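Local structure of signal transduction protein pmrD (4HN7) at residues V5-C10 with V18-D23; V34-A39 with H62-L67. The protein binds the phosphorylated response regulator BasR and so promotes induction of BasR-activated genes, which brings polymyxin resistance in some natural isolates. All blocks are in the same frame, centred on the assembly; numbering follows the deposited sequence.

Contact 1 (V5-C10 with V18-D23)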
loop_
_atom_site.group_PDB
_atom_site.type_symbol
_atom_site.label_atom_id
_atom_site.label_comp_id
_atom_site.label_asym_id
_atom_site.label_seq_id
_atom_site.Cartn_x
_atom_site.Cartn_y
_atom_site.Cartn_z
ATOM N N VAL A 5 5.243 10.025 13.733
ATOM C CA VAL A 5 4.264 11.078 13.595
ATOM C C VAL A 5 4.036 11.751 14.923
ATOM O O VAL A 5 3.456 11.140 15.780
ATOM C CB VAL A 5 2.940 10.515 13.158
ATOM C CG1 VAL A 5 1.918 11.634 12.994
ATOM C CG2 VAL A 5 3.134 9.693 11.894
ATOM N N LYS A 6 4.469 12.999 15.083
ATOM C CA LYS A 6 4.303 13.751 16.331
ATOM C C LYS A 6 2.997 14.495 16.409
ATOM O O LYS A 6 2.541 14.726 17.494
ATOM C CB LYS A 6 5.421 14.758 16.537
ATOM C CG LYS A 6 6.756 14.164 17.008
ATOM C CD LYS A 6 6.658 13.585 18.411
ATOM C CE LYS A 6 7.635 14.263 19.374
ATOM N NZ LYS A 6 7.095 14.322 20.776
ATOM N N LYS A 7 2.416 14.885 15.284
ATOM C CA LYS A 7 1.153 15.612 15.248
ATOM C C LYS A 7 0.501 15.359 13.951
ATOM O O LYS A 7 1.183 15.325 12.977
ATOM C CB LYS A 7 1.353 17.110 15.230
ATOM C CG LYS A 7 2.175 17.733 16.335
ATOM C CD LYS A 7 2.771 19.031 15.796
ATOM C CE LYS A 7 3.345 19.926 16.880
ATOM N NZ LYS A 7 2.300 20.849 17.406
ATOM N N SER A 8 -0.828 15.297 13.937
ATOM C CA SER A 8 -1.690 15.048 12.749
ATOM C C SER A 8 -2.788 16.123 12.611
ATOM O O SER A 8 -3.101 16.855 13.542
ATOM C CB SER A 8 -2.316 13.640 12.802
ATOM O OG SER A 8 -3.235 13.412 11.754
ATOM N N CYS A 9 -3.345 16.211 11.419
ATOM C CA CYS A 9 -4.109 17.370 10.965
ATOM C C CYS A 9 -4.809 16.867 9.709
ATOM O O CYS A 9 -4.198 16.209 8.855
ATOM C CB CYS A 9 -3.166 18.541 10.628
ATOM S SG CYS A 9 -3.811 20.224 10.923
ATOM N N CYS A 10 -6.090 17.170 9.592
ATOM C CA CYS A 10 -6.960 16.353 8.771
ATOM C C CYS A 10 -7.499 17.120 7.579
ATOM O O CYS A 10 -7.269 18.337 7.429
ATOM C CB CYS A 10 -8.098 15.798 9.638
ATOM S SG CYS A 10 -8.586 16.910 10.990
ATOM N N VAL A 18 -1.905 16.413 7.072
ATOM C CA VAL A 18 -0.660 17.164 7.199
ATOM C C VAL A 18 -0.118 16.651 8.494
ATOM O O VAL A 18 -0.877 16.509 9.444
ATOM C CB VAL A 18 -0.803 18.690 7.205
ATOM C CG1 VAL A 18 0.563 19.394 7.323
ATOM C CG2 VAL A 18 -1.396 19.125 5.890
ATOM N N LEU A 19 1.183 16.327 8.508
ATOM C CA LEU A 19 1.788 15.601 9.605
ATOM C C LEU A 19 3.038 16.294 10.046
ATOM O O LEU A 19 3.789 16.756 9.252
ATOM C CB LEU A 19 2.152 14.182 9.170
ATOM C CG LEU A 19 1.072 13.234 8.698
ATOM C CD1 LEU A 19 1.794 11.981 8.283
ATOM C CD2 LEU A 19 -0.018 12.897 9.713
ATOM N N MET A 20 3.250 16.371 11.329
ATOM C CA MET A 20 4.505 16.759 11.825
ATOM C C MET A 20 5.166 15.423 12.172
ATOM O O MET A 20 4.553 14.548 12.718
ATOM C CB MET A 20 4.327 17.679 13.026
ATOM C CG MET A 20 5.519 18.578 13.323
ATOM S SD MET A 20 6.774 17.901 14.438
ATOM C CE MET A 20 6.277 18.668 15.975
ATOM N N LEU A 21 6.405 15.262 11.767
ATOM C CA LEU A 21 7.122 14.004 11.842
ATOM C C LEU A 21 8.454 14.314 12.464
ATOM O O LEU A 21 8.958 15.364 12.271
ATOM C CB LEU A 21 7.378 13.497 10.445
ATOM C CG LEU A 21 6.216 13.193 9.544
ATOM C CD1 LEU A 21 6.821 13.027 8.174
ATOM C CD2 LEU A 21 5.456 11.939 9.982
ATOM N N CYS A 22 9.031 13.459 13.258
ATOM C CA CYS A 22 10.409 13.680 13.552
ATOM C C CYS A 22 11.171 12.360 13.459
ATOM O O CYS A 22 10.597 11.318 13.697
ATOM C CB CYS A 22 10.565 14.363 14.874
ATOM S SG CYS A 22 10.579 13.208 16.223
ATOM N N ASP A 23 12.438 12.436 13.045
ATOM C CA ASP A 23 13.364 11.310 12.964
ATOM C C ASP A 23 13.686 10.725 14.393
ATOM O O ASP A 23 13.474 11.392 15.393
ATOM C CB ASP A 23 14.586 11.691 12.039
ATOM C CG ASP A 23 15.833 12.171 12.774
ATOM O OD1 ASP A 23 16.956 11.806 12.334
ATOM O OD2 ASP A 23 15.750 12.923 13.774
#

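Contact 2 (V34-A39 with H62-L67)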
loop_
_atom_site.group_PDB
_atom_site.type_symbol
_atom_site.label_atom_id
_atom_site.label_comp_id
_atom_site.label_asym_id
_atom_site.label_seq_id
_atom_site.Cartn_x
_atom_site.Cartn_y
_atom_site.Cartn_z
ATOM N N VAL A 34 0.633 14.336 3.157
ATOM C CA VAL A 34 0.657 12.954 2.753
ATOM C C VAL A 34 -0.706 12.575 2.237
ATOM O O VAL A 34 -1.624 13.280 2.425
ATOM C CB VAL A 34 1.100 11.978 3.892
ATOM C CG1 VAL A 34 2.385 12.424 4.550
ATOM C CG2 VAL A 34 0.032 11.831 4.934
ATOM N N LYS A 35 -0.790 11.433 1.593
ATOM C CA LYS A 35 -2.013 10.904 1.132
ATOM C C LYS A 35 -2.019 9.414 1.484
ATOM O O LYS A 35 -1.058 8.715 1.195
ATOM C CB LYS A 35 -2.022 11.073 -0.371
ATOM C CG LYS A 35 -3.319 10.698 -1.016
ATOM C CD LYS A 35 -3.128 10.347 -2.486
ATOM C CE LYS A 35 -4.452 10.306 -3.255
ATOM N NZ LYS A 35 -5.629 9.878 -2.435
ATOM N N SER A 36 -3.097 8.925 2.080
ATOM C CA SER A 36 -3.195 7.501 2.383
ATOM C C SER A 36 -4.619 7.095 2.393
ATOM O O SER A 36 -5.488 7.892 2.701
ATOM C CB SER A 36 -2.660 7.195 3.806
ATOM O OG SER A 36 -2.707 5.797 4.098
ATOM N N ASP A 37 -4.852 5.829 2.134
ATOM C CA ASP A 37 -6.164 5.243 2.379
ATOM C C ASP A 37 -6.313 4.769 3.842
ATOM O O ASP A 37 -7.413 4.465 4.272
ATOM C CB ASP A 37 -6.437 4.079 1.409
ATOM C CG ASP A 37 -6.454 4.512 -0.067
ATOM O OD1 ASP A 37 -6.905 5.635 -0.364
ATOM O OD2 ASP A 37 -6.020 3.719 -0.929
ATOM N N PHE A 38 -5.230 4.731 4.608
ATOM C CA PHE A 38 -5.301 4.299 5.987
ATOM C C PHE A 38 -5.001 5.416 6.905
ATOM O O PHE A 38 -4.370 6.383 6.536
ATOM C CB PHE A 38 -4.303 3.205 6.247
ATOM C CG PHE A 38 -4.451 2.072 5.323
ATOM C CD1 PHE A 38 -3.910 2.135 4.080
ATOM C CD2 PHE A 38 -5.184 0.977 5.676
ATOM C CE1 PHE A 38 -4.045 1.097 3.196
ATOM C CE2 PHE A 38 -5.339 -0.076 4.802
ATOM C CZ PHE A 38 -4.771 -0.018 3.556
ATOM N N ALA A 39 -5.434 5.249 8.142
ATOM C CA ALA A 39 -5.269 6.281 9.140
ATOM C C ALA A 39 -3.899 6.220 9.757
ATOM O O ALA A 39 -3.402 5.173 10.138
ATOM C CB ALA A 39 -6.323 6.135 10.226
ATOM N N HIS A 62 -0.074 -1.047 4.292
ATOM C CA HIS A 62 -0.683 0.190 4.671
ATOM C C HIS A 62 0.217 1.305 4.257
ATOM O O HIS A 62 0.961 1.828 5.056
ATOM C CB HIS A 62 -0.898 0.175 6.144
ATOM C CG HIS A 62 -1.919 -0.810 6.563
ATOM N ND1 HIS A 62 -2.531 -0.763 7.787
ATOM C CD2 HIS A 62 -2.463 -1.858 5.910
ATOM C CE1 HIS A 62 -3.392 -1.756 7.878
ATOM N NE2 HIS A 62 -3.357 -2.448 6.759
ATOM N N THR A 63 0.130 1.682 2.998
ATOM C CA THR A 63 1.054 2.603 2.452
ATOM C C THR A 63 0.566 4.015 2.559
ATOM O O THR A 63 -0.612 4.258 2.810
ATOM C CB THR A 63 1.296 2.246 1.023
ATOM O OG1 THR A 63 0.035 2.157 0.427
ATOM C CG2 THR A 63 1.920 0.887 0.907
ATOM N N VAL A 64 1.515 4.956 2.497
ATOM C CA VAL A 64 1.215 6.380 2.417
ATOM C C VAL A 64 2.162 7.056 1.434
ATOM O O VAL A 64 3.304 6.662 1.339
ATOM C CB VAL A 64 1.222 7.143 3.771
ATOM C CG1 VAL A 64 1.418 6.238 4.938
ATOM C CG2 VAL A 64 2.257 8.223 3.793
ATOM N N LYS A 65 1.660 8.069 0.715
ATOM C CA LYS A 65 2.417 8.764 -0.356
ATOM C C LYS A 65 2.662 10.095 0.258
ATOM O O LYS A 65 1.715 10.687 0.796
ATOM C CB LYS A 65 1.574 8.908 -1.634
ATOM C CG LYS A 65 2.260 8.660 -3.001
ATOM C CD LYS A 65 1.224 8.559 -4.161
ATOM C CE LYS A 65 1.558 7.549 -5.312
ATOM N NZ LYS A 65 0.441 6.963 -6.188
ATOM N N VAL A 66 3.920 10.537 0.264
ATOM C CA VAL A 66 4.258 11.882 0.670
ATOM C C VAL A 66 4.080 12.767 -0.531
ATOM O O VAL A 66 4.713 12.565 -1.501
ATOM C CB VAL A 66 5.707 12.030 1.106
ATOM C CG1 VAL A 66 6.034 13.460 1.328
ATOM C CG2 VAL A 66 5.953 11.279 2.379
ATOM N N LEU A 67 3.207 13.736 -0.431
ATOM C CA LEU A 67 2.927 14.647 -1.490
ATOM C C LEU A 67 3.849 15.853 -1.431
ATOM O O LEU A 67 4.210 16.412 -2.452
ATOM C CB LEU A 67 1.475 15.091 -1.384
ATOM C CG LEU A 67 0.509 13.922 -1.592
ATOM C CD1 LEU A 67 -0.908 14.433 -1.611
ATOM C CD2 LEU A 67 0.757 13.170 -2.881
#

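Contact 1 (V5-C10 with V18-D23)
A classic beta bulge sets the pattern of this antiparallel pair, in which strand 3-9 and strand 16-23 form a hairpin. K6 and K7 both lie opposite M20, and the carbonyl oxygen of M20 serves both amides: K6 N donates to M20 O at 2.8 Å from above the carbonyl plane, while the bond from K7 N is weak. The return bond, M20 N to K7 O, is also 2.8 Å long but straighter, at 166°, and lies in the plane of the K7 carbonyl. Further along, V18 N donates to C9 O at 2.9 Å.

Apolar contacts divide between the two faces. V5 turns its methyls to one of them, CG1 reaching L19 CD2 and CG2 meeting L21 CD2 at 3.8 Å, while S8 rests against the same L19 methyl. On the other face M20, the residue most covered across the pair, has CG anti to its backbone N (chi1 -158°) and its chain bent at chi2 and chi3, and crosses the K7 chain obliquely. K7 CD lies 3.5 Å from M20 CB, and the M20 methyl CE closes on K7 CE, so that the aliphatic part of the lysine touches both ends of the M20 side chain. At the bulge itself, K6 CB touches M20 SD, and K6 CG lies beside C22 SG.

Helix 74-84 packs on the face of K7, C9, V18 and M20, where W77 makes a cation-pi contact with K7 and C81 forms a disulfide with C9. The face of V5, L19 and L21 looks into the barrel, toward V40 and L46, and strand 29-35 continues the sheet beyond strand 16-23.

Contact 2 (V34-A39 with H62-L67)
F38 reaches strand 63-71 from the turn that follows strand 29-35. Its CB points toward the 62-67 segment, and chi1 of -55° sets CG anti to the carbonyl carbon, 4.0 Å from H62 CG. Along one side of the ring, CD1 and CE1 lie over H62 CA, whose hydrogen makes a CH-pi contact with the face; CD1 also has T63 O near the ring plane. On the other side, CD2 meets H62 ND1 and CG, and CE2 comes to 3.6 Å from H62 CD2. CZ, at the tip, still touches H62 CD2. The two ring planes are only 11° apart, which makes the pair an offset stack.

An ST turn brings the phenylalanine here: S36 OG, anti to its own backbone N, accepts from F38 N at 2.8 Å and also lies 2.9 Å from T63 O. Before it the two strands are regular antiparallel neighbours in the six-stranded barrel. K35 N donates to K65 O at 2.7 Å, nearly along the C=O axis, and K65 N returns a straighter bond to K35 O. V34 CB packs on V64 CG2, and L67 CD1 touches K35 CB. F38 also packs against D37 of the second subunit.

From the N terminus, the chain first closes contact 1, where strand 3-9 turns back through a short loop and pairs with strand 16-23 as a hairpin. Strand 29-35 then pairs with the other edge of strand 16-23, and contact 2 opens at the end of that third strand. This second closure is longer: the 22 residues between its segments include strands 45-50 and 53-56, and strand 63-71 returns to pair with strand 29-35. The two loops follow in series, neither enclosing nor crossing the other. Their centres are 12 Å apart, yet they touch, L19 CD1 packing on V34 CG2 at 3.8 Å. Contact 1 thus joins the first two strands and contact 2 the third to the sixth.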